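Local coordinates for protein Tni2 (Pseudomonas fluorescens, PDB 6B12) that is probably the immunity protein that binds and neutralises Tne2, a type VI secretion effector thought to deplete NAD, at residues C[91-99]-C[135-146]; C[104-112]-C[123-134]. All coordinates share one frame; numbering follows the deposited sequence.

Interaction 1: residues C[91-99]-C[135-146]; sequences IRIADQLLI and FRVDIDASTGDI
Ile-93 has more surface buried here than any other residue, and it uses both of its branches. Its CG1 stands beside the backbone N and its chain bends again at the next bond (chi2 -58°). This carries CD1 to within 3.4 Å of the carbonyl oxygen Gly-144 O and against the CG2 branch of Ile-139. The other branch, CG2, lies 3.9 Å from Ile-139 CD1 and also reaches Ile-146 CG1, so that it touches a side chain from each strand of the hairpin.

Ile-146, second in buried surface although partly exposed, stretches its chain past CG1 (chi2 167°), and the terminal methyl does the work. CD1 is pressed to 3.5 Å from Leu-97 CD2, tighter than usual for two methyls, and it also brushes the backbone oxygen of Ala-94. Leu-97 turns its other methyl, CD1, to Val-137 CG2.

At the far end Ile-99 and Phe-135 approach from opposite directions. Ile-99 CD1 sits 3.8 Å from the Phe-135 ring centroid and only 7° off the ring normal, a centred CH-pi contact. Ile-99 CG2 meets the rim of the same ring at CE2, 3.7 Å away. His-151 also stacks with this ring.

At the turn, Ile-91 CD1 rests 3.8 Å from Gly-144 CA, packing directly on the backbone of the turn. A water donates to both Arg-92 O and Gly-144 O, giving the two backbones a polar link beside the apolar packing.

Gly-144 and Asp-145 both face Asp-140, forming the G1 beta bulge of the hairpin between strands 134-140 and 145-152. The contact sets this hairpin against the link from strand 90-92 to strand 96-99, where the chain leaves a four-stranded antiparallel sheet and enters a five-stranded one.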
loop_
_atom_site.group_PDB
_atom_site.type_symbol
_atom_site.label_atom_id
_atom_site.label_comp_id
_atom_site.label_asym_id
_atom_site.label_seq_id
_atom_site.Cartn_x
_atom_site.Cartn_y
_atom_site.Cartn_z
ATOM N N ILE C 91 17.813 -3.743 11.085
ATOM C CA ILE C 91 18.498 -3.162 9.934
ATOM C C ILE C 91 17.552 -2.170 9.278
ATOM O O ILE C 91 16.403 -2.503 8.987
ATOM C CB ILE C 91 18.917 -4.231 8.909
ATOM C CG1 ILE C 91 19.748 -5.325 9.576
ATOM C CG2 ILE C 91 19.686 -3.571 7.737
ATOM C CD1 ILE C 91 20.029 -6.526 8.672
ATOM N N ARG C 92 18.038 -0.969 9.020
ATOM C CA ARG C 92 17.280 -0.001 8.247
ATOM C C ARG C 92 17.438 -0.312 6.762
ATOM O O ARG C 92 18.565 -0.445 6.260
ATOM C CB ARG C 92 17.788 1.414 8.559
ATOM C CG ARG C 92 17.064 2.532 7.816
ATOM C CD ARG C 92 17.755 3.856 8.076
ATOM N NE ARG C 92 17.140 4.949 7.329
ATOM C CZ ARG C 92 17.311 5.160 6.030
ATOM N NH1 ARG C 92 18.084 4.349 5.308
ATOM N NH2 ARG C 92 16.720 6.202 5.448
ATOM N N ILE C 93 16.317 -0.457 6.060
ATOM C CA ILE C 93 16.359 -0.769 4.638
ATOM C C ILE C 93 16.536 0.530 3.853
ATOM O O ILE C 93 15.909 1.551 4.161
ATOM C CB ILE C 93 15.079 -1.516 4.219
ATOM C CG1 ILE C 93 14.862 -2.801 5.042
ATOM C CG2 ILE C 93 15.060 -1.760 2.704
ATOM C CD1 ILE C 93 16.024 -3.805 4.965
ATOM N N ALA C 94 17.387 0.498 2.825
ATOM C CA ALA C 94 17.646 1.696 2.032
ATOM C C ALA C 94 16.364 2.208 1.370
ATOM O O ALA C 94 15.601 1.426 0.794
ATOM C CB ALA C 94 18.709 1.386 0.971
ATOM N N ASP C 95 16.114 3.527 1.456
ATOM C CA ASP C 95 15.033 4.129 0.674
ATOM C C ASP C 95 15.557 5.205 -0.278
ATOM O O ASP C 95 14.804 6.084 -0.720
ATOM C CB ASP C 95 13.892 4.663 1.554
ATOM C CG ASP C 95 14.346 5.623 2.645
ATOM O OD1 ASP C 95 15.389 6.283 2.502
ATOM O OD2 ASP C 95 13.609 5.732 3.654
ATOM N N GLN C 96 16.840 5.148 -0.599
ATOM C CA GLN C 96 17.396 5.819 -1.770
ATOM C C GLN C 96 17.881 4.703 -2.678
ATOM O O GLN C 96 18.814 3.973 -2.324
ATOM C CB GLN C 96 18.520 6.778 -1.392
ATOM C CG GLN C 96 18.003 8.047 -0.780
ATOM C CD GLN C 96 19.104 8.965 -0.323
ATOM O OE1 GLN C 96 20.279 8.753 -0.630
ATOM N NE2 GLN C 96 18.731 9.997 0.417
ATOM N N LEU C 97 17.221 4.554 -3.820
ATOM C CA LEU C 97 17.355 3.391 -4.679
ATOM C C LEU C 97 17.896 3.798 -6.038
ATOM O O LEU C 97 17.555 4.864 -6.566
ATOM C CB LEU C 97 16.006 2.696 -4.857
ATOM C CG LEU C 97 15.332 2.301 -3.543
ATOM C CD1 LEU C 97 13.996 1.597 -3.780
ATOM C CD2 LEU C 97 16.278 1.461 -2.719
ATOM N N LEU C 98 18.741 2.938 -6.592
ATOM C CA LEU C 98 19.258 3.126 -7.937
ATOM C C LEU C 98 18.194 2.630 -8.900
ATOM O O LEU C 98 17.901 1.428 -8.947
ATOM C CB LEU C 98 20.561 2.367 -8.146
ATOM C CG LEU C 98 21.916 3.034 -7.992
ATOM C CD1 LEU C 98 23.006 1.990 -8.237
ATOM C CD2 LEU C 98 22.049 4.194 -8.956
ATOM N N ILE C 99 17.610 3.548 -9.658
ATOM C CA ILE C 99 16.579 3.221 -10.631
ATOM C C ILE C 99 16.997 3.852 -11.947
ATOM O O ILE C 99 17.137 5.079 -12.035
ATOM C CB ILE C 99 15.190 3.714 -10.186
ATOM C CG1 ILE C 99 14.766 3.040 -8.882
ATOM C CG2 ILE C 99 14.146 3.497 -11.284
ATOM C CD1 ILE C 99 13.579 3.709 -8.218
ATOM N N PHE C 135 7.062 1.611 -6.976
ATOM C CA PHE C 135 7.962 0.518 -7.285
ATOM C C PHE C 135 7.736 -0.589 -6.279
ATOM O O PHE C 135 7.588 -0.330 -5.085
ATOM C CB PHE C 135 9.414 0.954 -7.249
ATOM C CG PHE C 135 9.771 1.858 -8.371
ATOM C CD1 PHE C 135 9.444 3.200 -8.319
ATOM C CD2 PHE C 135 10.411 1.360 -9.489
ATOM C CE1 PHE C 135 9.750 4.048 -9.376
ATOM C CE2 PHE C 135 10.734 2.202 -10.545
ATOM C CZ PHE C 135 10.401 3.538 -10.487
ATOM N N ARG C 136 7.699 -1.810 -6.778
ATOM C CA ARG C 136 7.691 -2.992 -5.927
ATOM C C ARG C 136 9.128 -3.323 -5.555
ATOM O O ARG C 136 9.977 -3.506 -6.446
ATOM C CB ARG C 136 7.035 -4.155 -6.666
ATOM C CG ARG C 136 7.312 -5.490 -6.012
ATOM C CD ARG C 136 6.672 -6.609 -6.812
ATOM N NE ARG C 136 7.193 -7.904 -6.372
ATOM C CZ ARG C 136 6.806 -9.060 -6.887
ATOM N NH1 ARG C 136 5.882 -9.078 -7.849
ATOM N NH2 ARG C 136 7.326 -10.192 -6.430
ATOM N N VAL C 137 9.417 -3.373 -4.254
ATOM C CA VAL C 137 10.767 -3.637 -3.757
ATOM C C VAL C 137 10.730 -4.928 -2.953
ATOM O O VAL C 137 10.116 -4.993 -1.884
ATOM C CB VAL C 137 11.313 -2.474 -2.919
ATOM C CG1 VAL C 137 12.783 -2.757 -2.502
ATOM C CG2 VAL C 137 11.230 -1.171 -3.711
ATOM N N ASP C 138 11.369 -5.959 -3.478
ATOM C CA ASP C 138 11.487 -7.228 -2.777
ATOM C C ASP C 138 12.776 -7.221 -1.973
ATOM O O ASP C 138 13.833 -6.837 -2.482
ATOM C CB ASP C 138 11.488 -8.394 -3.767
ATOM C CG ASP C 138 10.106 -8.679 -4.350
ATOM O OD1 ASP C 138 9.142 -7.911 -4.099
ATOM O OD2 ASP C 138 9.971 -9.681 -5.069
ATOM N N ILE C 139 12.684 -7.665 -0.720
ATOM C CA ILE C 139 13.754 -7.542 0.261
ATOM C C ILE C 139 13.952 -8.902 0.932
ATOM O O ILE C 139 12.976 -9.537 1.323
ATOM C CB ILE C 139 13.411 -6.458 1.305
ATOM C CG1 ILE C 139 13.285 -5.089 0.599
ATOM C CG2 ILE C 139 14.466 -6.394 2.425
ATOM C CD1 ILE C 139 12.341 -4.119 1.306
ATOM N N ASP C 140 15.204 -9.342 1.040
ATOM C CA ASP C 140 15.545 -10.593 1.724
ATOM C C ASP C 140 15.772 -10.274 3.194
ATOM O O ASP C 140 16.810 -9.710 3.565
ATOM C CB ASP C 140 16.794 -11.206 1.098
ATOM C CG ASP C 140 17.186 -12.541 1.723
ATOM O OD1 ASP C 140 16.498 -13.016 2.653
ATOM O OD2 ASP C 140 18.196 -13.091 1.237
ATOM N N ALA C 141 14.811 -10.633 4.043
ATOM C CA ALA C 141 14.973 -10.347 5.467
ATOM C C ALA C 141 16.121 -11.115 6.097
ATOM O O ALA C 141 16.578 -10.722 7.174
ATOM C CB ALA C 141 13.690 -10.671 6.260
ATOM N N SER C 142 16.544 -12.241 5.509
ATOM C CA SER C 142 17.624 -12.997 6.125
ATOM C C SER C 142 18.969 -12.294 5.977
ATOM O O SER C 142 19.908 -12.612 6.715
ATOM C CB SER C 142 17.684 -14.420 5.539
ATOM O OG SER C 142 18.130 -14.388 4.197
ATOM N N THR C 143 19.084 -11.326 5.063
ATOM C CA THR C 143 20.310 -10.571 4.895
ATOM C C THR C 143 20.110 -9.093 5.095
ATOM O O THR C 143 21.099 -8.373 5.275
ATOM C CB THR C 143 20.891 -10.783 3.498
ATOM O OG1 THR C 143 19.960 -10.293 2.528
ATOM C CG2 THR C 143 21.145 -12.274 3.275
ATOM N N GLY C 144 18.867 -8.626 5.066
ATOM C CA GLY C 144 18.611 -7.212 5.173
ATOM C C GLY C 144 18.853 -6.456 3.892
ATOM O O GLY C 144 18.894 -5.217 3.926
ATOM N N ASP C 145 18.987 -7.151 2.760
ATOM C CA ASP C 145 19.325 -6.515 1.497
ATOM C C ASP C 145 18.182 -6.549 0.490
ATOM O O ASP C 145 17.398 -7.489 0.419
ATOM C CB ASP C 145 20.558 -7.157 0.882
ATOM C CG ASP C 145 21.803 -6.867 1.684
ATOM O OD1 ASP C 145 21.803 -5.875 2.454
ATOM O OD2 ASP C 145 22.764 -7.627 1.548
ATOM N N ILE C 146 18.098 -5.495 -0.306
ATOM C CA ILE C 146 17.125 -5.483 -1.383
ATOM C C ILE C 146 17.490 -6.530 -2.420
ATOM O O ILE C 146 18.661 -6.683 -2.798
ATOM C CB ILE C 146 17.059 -4.081 -2.003
ATOM C CG1 ILE C 146 16.430 -3.153 -0.972
ATOM C CG2 ILE C 146 16.291 -4.147 -3.301
ATOM C CD1 ILE C 146 16.564 -1.685 -1.305
HETATM O O HOH W 1 19.970 -2.448 4.484
#

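Interaction 2: residues C[104-112]-C[123-134]; sequences EAGIYSWFE and TCMFSRQRDQAM
Glu-104 reaches across to Arg-128 and Arg-130 at the end of the strand pair where 121-128 turns toward 134-140. Its CB lies 3.9 Å from Arg-128 CD, and CG keeps to the same methylene. The chain then folds back (chi2 -79°), leaving the carboxyl carbon over Arg-128 CD and its oxygens beside Arg-130. OE2 receives the side-on grip of Arg-130: NE at 2.9 Å and NH2 at 3.3 Å approach from the same face of the carboxylate, with OE2 in the guanidinium plane. A water donates to OE1 and to Ala-105 O while accepting from Arg-130 N; a second water donates to OE2. The Arg-130 NH2 lies 3.2 Å above the Arg-128 guanidinium, which is held in turn by both Asp-131 oxygens; the acids probably offset the two stacked positive charges.

Further along, Phe-126 points its edge at the face of Tyr-108, with planes 65° apart, and its CZ comes within 3.3 Å of Gly-106 CA. On the opposite face of the sheet, CG of Met-125, a selenomethionine, lies 3.4 Å above the Trp-110 ring. Ser-109 N donates to Met-125 O and Met-125 N to Trp-110 O, so two residues face one, consistent with a classic beta bulge.

Strands 102-112 and 121-128 are the second and third strands of a five-stranded antiparallel sheet, flanked by 96-99 and 134-140. Leu-80 of strand 78-84 packs on Tyr-108, Phe-111 and Cys-124, whereas Trp-110 and Glu-112 meet the chain of another protein.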
loop_
_atom_site.group_PDB
_atom_site.type_symbol
_atom_site.label_atom_id
_atom_site.label_comp_id
_atom_site.label_asym_id
_atom_site.label_seq_id
_atom_site.Cartn_x
_atom_site.Cartn_y
_atom_site.Cartn_z
ATOM N N GLU C 104 17.544 7.626 -6.514
ATOM C CA GLU C 104 16.199 8.165 -6.337
ATOM C C GLU C 104 15.768 8.055 -4.887
ATOM O O GLU C 104 15.648 6.941 -4.358
ATOM C CB GLU C 104 15.191 7.433 -7.226
ATOM C CG GLU C 104 15.514 7.550 -8.695
ATOM C CD GLU C 104 15.094 8.889 -9.273
ATOM O OE1 GLU C 104 14.674 9.798 -8.501
ATOM O OE2 GLU C 104 15.187 9.038 -10.504
ATOM N N ALA C 105 15.489 9.202 -4.262
ATOM C CA ALA C 105 14.884 9.162 -2.933
ATOM C C ALA C 105 13.410 8.758 -3.015
ATOM O O ALA C 105 12.735 8.943 -4.032
ATOM C CB ALA C 105 15.001 10.521 -2.245
ATOM N N GLY C 106 12.896 8.230 -1.912
ATOM C CA GLY C 106 11.498 7.866 -1.905
ATOM C C GLY C 106 11.059 7.453 -0.521
ATOM O O GLY C 106 11.800 7.600 0.456
ATOM N N ILE C 107 9.828 6.948 -0.443
ATOM C CA ILE C 107 9.221 6.583 0.843
ATOM C C ILE C 107 8.548 5.225 0.703
ATOM O O ILE C 107 7.693 5.042 -0.171
ATOM C CB ILE C 107 8.188 7.634 1.317
ATOM C CG1 ILE C 107 8.804 9.033 1.379
ATOM C CG2 ILE C 107 7.629 7.282 2.722
ATOM C CD1 ILE C 107 7.764 10.118 1.666
ATOM N N TYR C 108 8.890 4.292 1.587
ATOM C CA TYR C 108 8.129 3.051 1.660
ATOM C C TYR C 108 6.728 3.327 2.204
ATOM O O TYR C 108 6.556 4.115 3.140
ATOM C CB TYR C 108 8.858 2.036 2.534
ATOM C CG TYR C 108 10.096 1.488 1.857
ATOM C CD1 TYR C 108 9.986 0.660 0.742
ATOM C CD2 TYR C 108 11.364 1.814 2.310
ATOM C CE1 TYR C 108 11.128 0.143 0.099
ATOM C CE2 TYR C 108 12.531 1.289 1.672
ATOM C CZ TYR C 108 12.380 0.455 0.575
ATOM O OH TYR C 108 13.485 -0.063 -0.070
ATOM N N SER C 109 5.722 2.675 1.602
ATOM C CA SER C 109 4.331 3.071 1.756
ATOM C C SER C 109 3.420 1.974 2.273
ATOM O O SER C 109 2.554 2.275 3.082
ATOM C CB SER C 109 3.783 3.615 0.438
ATOM O OG SER C 109 4.554 4.749 0.077
ATOM N N TRP C 110 3.587 0.717 1.845
ATOM C CA TRP C 110 2.762 -0.371 2.376
ATOM C C TRP C 110 3.367 -1.688 1.905
ATOM O O TRP C 110 4.268 -1.703 1.066
ATOM C CB TRP C 110 1.293 -0.252 1.947
ATOM C CG TRP C 110 0.951 -0.506 0.475
ATOM C CD1 TRP C 110 0.712 -1.713 -0.121
ATOM C CD2 TRP C 110 0.766 0.483 -0.546
ATOM N NE1 TRP C 110 0.415 -1.544 -1.451
ATOM C CE2 TRP C 110 0.426 -0.198 -1.734
ATOM C CE3 TRP C 110 0.851 1.876 -0.571
ATOM C CZ2 TRP C 110 0.196 0.465 -2.933
ATOM C CZ3 TRP C 110 0.604 2.537 -1.763
ATOM C CH2 TRP C 110 0.288 1.833 -2.925
ATOM N N PHE C 111 2.852 -2.796 2.444
ATOM C CA PHE C 111 3.386 -4.124 2.141
ATOM C C PHE C 111 2.431 -4.887 1.234
ATOM O O PHE C 111 1.215 -4.698 1.293
ATOM C CB PHE C 111 3.593 -4.956 3.420
ATOM C CG PHE C 111 4.598 -4.384 4.368
ATOM C CD1 PHE C 111 5.958 -4.476 4.103
ATOM C CD2 PHE C 111 4.183 -3.737 5.533
ATOM C CE1 PHE C 111 6.893 -3.936 4.979
ATOM C CE2 PHE C 111 5.108 -3.205 6.410
ATOM C CZ PHE C 111 6.463 -3.307 6.151
ATOM N N GLU C 112 2.990 -5.765 0.401
ATOM C CA GLU C 112 2.200 -6.749 -0.332
ATOM C C GLU C 112 2.917 -8.080 -0.261
ATOM O O GLU C 112 4.102 -8.147 0.058
ATOM C CB GLU C 112 1.993 -6.374 -1.805
ATOM C CG GLU C 112 1.250 -5.072 -2.027
ATOM C CD GLU C 112 -0.249 -5.173 -1.760
ATOM O OE1 GLU C 112 -0.778 -6.286 -1.516
ATOM O OE2 GLU C 112 -0.887 -4.107 -1.785
ATOM N N THR C 123 7.820 -7.939 0.458
ATOM C CA THR C 123 7.694 -6.871 -0.532
ATOM C C THR C 123 7.183 -5.605 0.131
ATOM O O THR C 123 6.197 -5.640 0.866
ATOM C CB THR C 123 6.721 -7.273 -1.644
ATOM O OG1 THR C 123 7.183 -8.460 -2.301
ATOM C CG2 THR C 123 6.609 -6.151 -2.681
ATOM N N CYS C 124 7.816 -4.469 -0.172
ATOM C CA CYS C 124 7.304 -3.192 0.301
ATOM C C CYS C 124 7.208 -2.259 -0.894
ATOM O O CYS C 124 8.086 -2.259 -1.775
ATOM C CB CYS C 124 8.197 -2.616 1.397
ATOM S SG CYS C 124 7.469 -1.232 2.320
HETATM N N MSE C 125 6.105 -1.524 -0.945
HETATM C CA MSE C 125 5.816 -0.648 -2.075
HETATM C C MSE C 125 6.460 0.702 -1.793
HETATM O O MSE C 125 6.284 1.263 -0.721
HETATM C CB MSE C 125 4.300 -0.537 -2.279
HETATM C CG MSE C 125 3.610 -1.880 -2.430
HETATM SE SE MSE C 125 4.340 -2.964 -3.898
HETATM C CE MSE C 125 4.000 -1.639 -5.235
ATOM N N PHE C 126 7.190 1.220 -2.780
ATOM C CA PHE C 126 8.059 2.383 -2.629
ATOM C C PHE C 126 7.546 3.485 -3.544
ATOM O O PHE C 126 7.323 3.240 -4.734
ATOM C CB PHE C 126 9.490 1.967 -3.006
ATOM C CG PHE C 126 10.508 3.090 -3.102
ATOM C CD1 PHE C 126 11.274 3.444 -2.003
ATOM C CD2 PHE C 126 10.787 3.690 -4.326
ATOM C CE1 PHE C 126 12.254 4.425 -2.115
ATOM C CE2 PHE C 126 11.769 4.667 -4.444
ATOM C CZ PHE C 126 12.496 5.043 -3.350
ATOM N N SER C 127 7.309 4.678 -2.979
ATOM C CA SER C 127 6.864 5.835 -3.747
ATOM C C SER C 127 8.074 6.714 -4.036
ATOM O O SER C 127 8.642 7.310 -3.112
ATOM C CB SER C 127 5.792 6.608 -2.977
ATOM O OG SER C 127 5.272 7.659 -3.790
ATOM N N ARG C 128 8.452 6.807 -5.315
ATOM C CA ARG C 128 9.613 7.599 -5.705
ATOM C C ARG C 128 9.316 9.081 -5.490
ATOM O O ARG C 128 8.282 9.578 -5.917
ATOM C CB ARG C 128 9.958 7.329 -7.171
ATOM C CG ARG C 128 11.138 8.123 -7.698
ATOM C CD ARG C 128 11.658 7.508 -8.984
ATOM N NE ARG C 128 10.728 7.646 -10.109
ATOM C CZ ARG C 128 10.923 7.095 -11.307
ATOM N NH1 ARG C 128 12.013 6.354 -11.537
ATOM N NH2 ARG C 128 10.017 7.255 -12.258
ATOM N N GLN C 129 10.212 9.782 -4.803
ATOM C CA GLN C 129 9.879 11.124 -4.332
ATOM C C GLN C 129 9.616 12.084 -5.484
ATOM O O GLN C 129 8.711 12.925 -5.404
ATOM C CB GLN C 129 11.002 11.640 -3.435
ATOM C CG GLN C 129 10.842 13.070 -2.969
ATOM C CD GLN C 129 12.177 13.685 -2.584
ATOM O OE1 GLN C 129 12.772 13.318 -1.571
ATOM N NE2 GLN C 129 12.666 14.608 -3.407
ATOM N N ARG C 130 10.362 11.958 -6.582
ATOM C CA ARG C 130 10.329 13.034 -7.567
ATOM C C ARG C 130 9.037 13.039 -8.377
ATOM O O ARG C 130 8.606 14.104 -8.838
ATOM C CB ARG C 130 11.553 12.955 -8.480
ATOM C CG ARG C 130 11.432 12.046 -9.672
ATOM C CD ARG C 130 12.661 12.203 -10.572
ATOM N NE ARG C 130 13.036 10.931 -11.183
ATOM C CZ ARG C 130 12.474 10.456 -12.281
ATOM N NH1 ARG C 130 11.531 11.158 -12.891
ATOM N NH2 ARG C 130 12.863 9.288 -12.779
ATOM N N ASP C 131 8.387 11.882 -8.542
ATOM C CA ASP C 131 7.181 11.823 -9.355
ATOM C C ASP C 131 6.091 10.936 -8.766
ATOM O O ASP C 131 5.061 10.746 -9.427
ATOM C CB ASP C 131 7.503 11.345 -10.780
ATOM C CG ASP C 131 8.092 9.936 -10.826
ATOM O OD1 ASP C 131 8.354 9.322 -9.761
ATOM O OD2 ASP C 131 8.281 9.433 -11.949
ATOM N N GLN C 132 6.295 10.397 -7.565
ATOM C CA GLN C 132 5.380 9.486 -6.870
ATOM C C GLN C 132 5.110 8.204 -7.654
ATOM O O GLN C 132 4.087 7.549 -7.433
ATOM C CB GLN C 132 4.055 10.172 -6.513
ATOM C CG GLN C 132 4.214 11.467 -5.716
ATOM C CD GLN C 132 4.929 11.268 -4.392
ATOM O OE1 GLN C 132 4.551 10.414 -3.590
ATOM N NE2 GLN C 132 5.977 12.057 -4.159
ATOM N N ALA C 133 6.002 7.816 -8.566
ATOM C CA ALA C 133 5.849 6.528 -9.229
ATOM C C ALA C 133 6.076 5.414 -8.223
ATOM O O ALA C 133 6.934 5.528 -7.343
ATOM C CB ALA C 133 6.831 6.381 -10.393
HETATM N N MSE C 134 5.302 4.337 -8.357
HETATM C CA MSE C 134 5.346 3.237 -7.400
HETATM C C MSE C 134 6.279 2.153 -7.895
HETATM O O MSE C 134 6.276 1.802 -9.087
HETATM C CB MSE C 134 3.956 2.625 -7.169
HETATM C CG MSE C 134 2.887 3.594 -6.684
HETATM SE SE MSE C 134 3.356 4.390 -4.960
HETATM C CE MSE C 134 3.948 2.794 -4.009
HETATM O O HOH W 2 13.109 10.499 -6.358
HETATM O O HOH W 3 15.158 6.968 -12.075
HETATM O O HOH W 4 5.393 -8.990 2.024
#

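Interaction 2 is nested within the chain loop closed by interaction 1. Both reach the same five-stranded sheet, and interaction 1 also takes in the end of strand 90-92 from the four-stranded one. Within 104-112 and 123-134, adjacent strands pair through backbone bonds, and the contact is largely buried, with Gln-129 and Arg-130 of the turn exposed. Interaction 1 is partly buried and joins strands that are not neighbours, by methyl and ring packing with a single bridging water. Two bonds tie them together: Tyr-108 OH to Ala-94 O, and Thr-123 OG1 to Asp-138 OD1. Another protein's chain reaches interaction 2 alone; none touches interaction 1, which has an exposed rim round Ile-91 and Thr-143.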